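Side-chain contact in formyltransferase PseJ (Anoxybacillus kamchatkensis G10, PDB 6EDK), which belongs to the formyltransferase family and holds the ligand N-{4-[{[(6S)-2-amino-4-oxo-3,4,5,6,7,8-hexahydropteridin-6-yl]methyl}(formyl)amino]benzoyl}-L-glutamic acid in a pocket of its chain: residues S110-S115 with E192-L197. Sequence-based numbering, arbitrary orientation.
Sequences SFLEDS and EKYLYL
Leu112 and Tyr194 mark where the two backbones come nearest, their CA atoms 8.6 Å apart, and the atoms that touch all belong to side chains. Residues 110-115 finish helix 106-112 in a Schellman motif: Ser115 N donates to Ser110 O (2.9 Å), Asp114 N more weakly to Phe111 O, and Asp114 takes the positive phi of the C-prime position. Facing this helix end, residues 192-197 belong to the loop that follows strand 185-186; there Leu197 N reaches back to Tyr194 O at 2.8 Å. No hydrogen bond joins the segments, and the contact is a small apolar one, burying 109 Å² in all.

Leu112 carries it. With CG anti to its carbonyl carbon (chi1 -68°), the side chain runs out from the helix and divides its two methyls between two partners. Leu112 CD1 comes obliquely to the root of the Tyr194 ring, 4.1 Å from Tyr194 CG and nearly as close to its CB and CD2. Around this packing, Ala213 touches Tyr194 and is backbone hydrogen-bonded to Leu112, and Lys212 touches Leu197, so residues near the C-terminus lie against both the helix end and the loop. The bound ligand is about 14 Å from the Leu112 side chain. The other methyl, Leu112 CD2, meets Leu197 CD1 at 4.2 Å.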
loop_
_atom_site.group_PDB
_atom_site.type_symbol
_atom_site.label_atom_id
_atom_site.label_comp_id
_atom_site.label_asym_id
_atom_site.label_seq_id
_atom_site.Cartn_x
_atom_site.Cartn_y
_atom_site.Cartn_z
ATOM N N SER A 110 -11.877 -1.694 -7.907
ATOM C CA SER A 110 -11.686 -3.012 -8.455
ATOM C C SER A 110 -13.009 -3.683 -8.766
ATOM O O SER A 110 -13.078 -4.499 -9.681
ATOM C CB SER A 110 -10.842 -3.876 -7.510
ATOM O OG SER A 110 -11.599 -4.404 -6.434
ATOM N N PHE A 111 -14.078 -3.315 -8.073
ATOM C CA PHE A 111 -15.404 -3.850 -8.383
ATOM C C PHE A 111 -16.125 -3.005 -9.427
ATOM O O PHE A 111 -16.660 -3.555 -10.410
ATOM C CB PHE A 111 -16.228 -3.948 -7.112
ATOM C CG PHE A 111 -15.775 -5.051 -6.247
ATOM C CD1 PHE A 111 -16.121 -6.337 -6.549
ATOM C CD2 PHE A 111 -14.942 -4.821 -5.190
ATOM C CE1 PHE A 111 -15.658 -7.385 -5.778
ATOM C CE2 PHE A 111 -14.495 -5.872 -4.419
ATOM C CZ PHE A 111 -14.845 -7.155 -4.735
ATOM N N LEU A 112 -16.088 -1.677 -9.258
ATOM C CA LEU A 112 -16.754 -0.804 -10.217
ATOM C C LEU A 112 -16.247 -1.027 -11.634
ATOM O O LEU A 112 -17.036 -1.022 -12.590
ATOM C CB LEU A 112 -16.569 0.655 -9.817
ATOM C CG LEU A 112 -17.290 1.086 -8.545
ATOM C CD1 LEU A 112 -16.874 2.484 -8.183
ATOM C CD2 LEU A 112 -18.795 0.990 -8.656
ATOM N N GLU A 113 -14.941 -1.227 -11.811
ATOM C CA GLU A 113 -14.334 -1.403 -13.125
ATOM C C GLU A 113 -13.970 -2.851 -13.408
ATOM O O GLU A 113 -13.362 -3.121 -14.443
ATOM C CB GLU A 113 -13.116 -0.476 -13.267
ATOM C CG GLU A 113 -13.545 0.994 -13.410
ATOM C CD GLU A 113 -12.425 1.992 -13.464
ATOM O OE1 GLU A 113 -11.240 1.640 -13.245
ATOM O OE2 GLU A 113 -12.719 3.176 -13.726
ATOM N N ASP A 114 -14.374 -3.786 -12.537
ATOM C CA ASP A 114 -14.223 -5.230 -12.678
ATOM C C ASP A 114 -12.785 -5.568 -13.082
ATOM O O ASP A 114 -12.524 -6.228 -14.076
ATOM C CB ASP A 114 -15.268 -5.813 -13.671
ATOM C CG ASP A 114 -15.366 -7.346 -13.628
ATOM O OD1 ASP A 114 -14.946 -7.994 -12.652
ATOM O OD2 ASP A 114 -15.892 -7.949 -14.602
ATOM N N SER A 115 -11.834 -5.109 -12.252
ATOM C CA SER A 115 -10.427 -5.259 -12.532
ATOM C C SER A 115 -9.828 -6.397 -11.699
ATOM O O SER A 115 -10.479 -7.001 -10.859
ATOM C CB SER A 115 -9.724 -3.925 -12.202
ATOM O OG SER A 115 -9.570 -3.901 -10.757
ATOM N N GLU A 192 -17.578 9.853 -6.478
ATOM C CA GLU A 192 -18.808 10.562 -6.092
ATOM C C GLU A 192 -20.019 10.148 -6.921
ATOM O O GLU A 192 -21.104 9.929 -6.378
ATOM C CB GLU A 192 -18.587 12.069 -6.197
ATOM C CG GLU A 192 -17.887 12.669 -4.981
ATOM C CD GLU A 192 -18.776 12.650 -3.736
ATOM O OE1 GLU A 192 -19.908 13.217 -3.766
ATOM O OE2 GLU A 192 -18.340 12.044 -2.729
ATOM N N LYS A 193 -19.869 10.024 -8.232
ATOM C CA LYS A 193 -21.052 9.684 -9.014
ATOM C C LYS A 193 -21.538 8.261 -8.796
ATOM O O LYS A 193 -22.571 7.885 -9.362
ATOM C CB LYS A 193 -20.795 9.917 -10.502
ATOM C CG LYS A 193 -19.582 9.205 -11.063
ATOM C CD LYS A 193 -18.931 10.019 -12.170
ATOM C CE LYS A 193 -19.834 10.125 -13.392
ATOM N NZ LYS A 193 -20.152 8.783 -13.972
ATOM N N TYR A 194 -20.833 7.458 -7.995
ATOM C CA TYR A 194 -21.239 6.084 -7.747
ATOM C C TYR A 194 -21.704 5.850 -6.324
ATOM O O TYR A 194 -22.259 4.772 -6.037
ATOM C CB TYR A 194 -20.066 5.143 -8.089
ATOM C CG TYR A 194 -19.685 5.206 -9.548
ATOM C CD1 TYR A 194 -20.471 4.589 -10.508
ATOM C CD2 TYR A 194 -18.554 5.878 -9.974
ATOM C CE1 TYR A 194 -20.130 4.632 -11.856
ATOM C CE2 TYR A 194 -18.210 5.918 -11.330
ATOM C CZ TYR A 194 -19.010 5.303 -12.250
ATOM O OH TYR A 194 -18.697 5.335 -13.592
ATOM N N LEU A 195 -21.545 6.837 -5.439
ATOM C CA LEU A 195 -21.931 6.647 -4.041
ATOM C C LEU A 195 -23.387 6.226 -3.886
ATOM O O LEU A 195 -23.745 5.622 -2.882
ATOM C CB LEU A 195 -21.683 7.924 -3.247
ATOM C CG LEU A 195 -20.228 8.370 -3.077
ATOM C CD1 LEU A 195 -20.112 9.464 -1.993
ATOM C CD2 LEU A 195 -19.276 7.236 -2.731
ATOM N N TYR A 196 -24.250 6.548 -4.853
ATOM C CA TYR A 196 -25.652 6.175 -4.751
ATOM C C TYR A 196 -25.819 4.667 -4.797
ATOM O O TYR A 196 -26.879 4.156 -4.420
ATOM C CB TYR A 196 -26.460 6.846 -5.883
ATOM C CG TYR A 196 -26.315 6.159 -7.214
ATOM C CD1 TYR A 196 -25.317 6.523 -8.103
ATOM C CD2 TYR A 196 -27.171 5.109 -7.576
ATOM C CE1 TYR A 196 -25.160 5.863 -9.319
ATOM C CE2 TYR A 196 -27.033 4.446 -8.777
ATOM C CZ TYR A 196 -26.024 4.822 -9.648
ATOM O OH TYR A 196 -25.881 4.151 -10.841
ATOM N N LEU A 197 -24.800 3.952 -5.298
ATOM C CA LEU A 197 -24.844 2.492 -5.283
ATOM C C LEU A 197 -24.586 1.937 -3.895
ATOM O O LEU A 197 -25.097 0.862 -3.579
ATOM C CB LEU A 197 -23.811 1.942 -6.266
ATOM C CG LEU A 197 -24.099 2.199 -7.745
ATOM C CD1 LEU A 197 -22.857 1.945 -8.565
ATOM C CD2 LEU A 197 -25.227 1.316 -8.236
#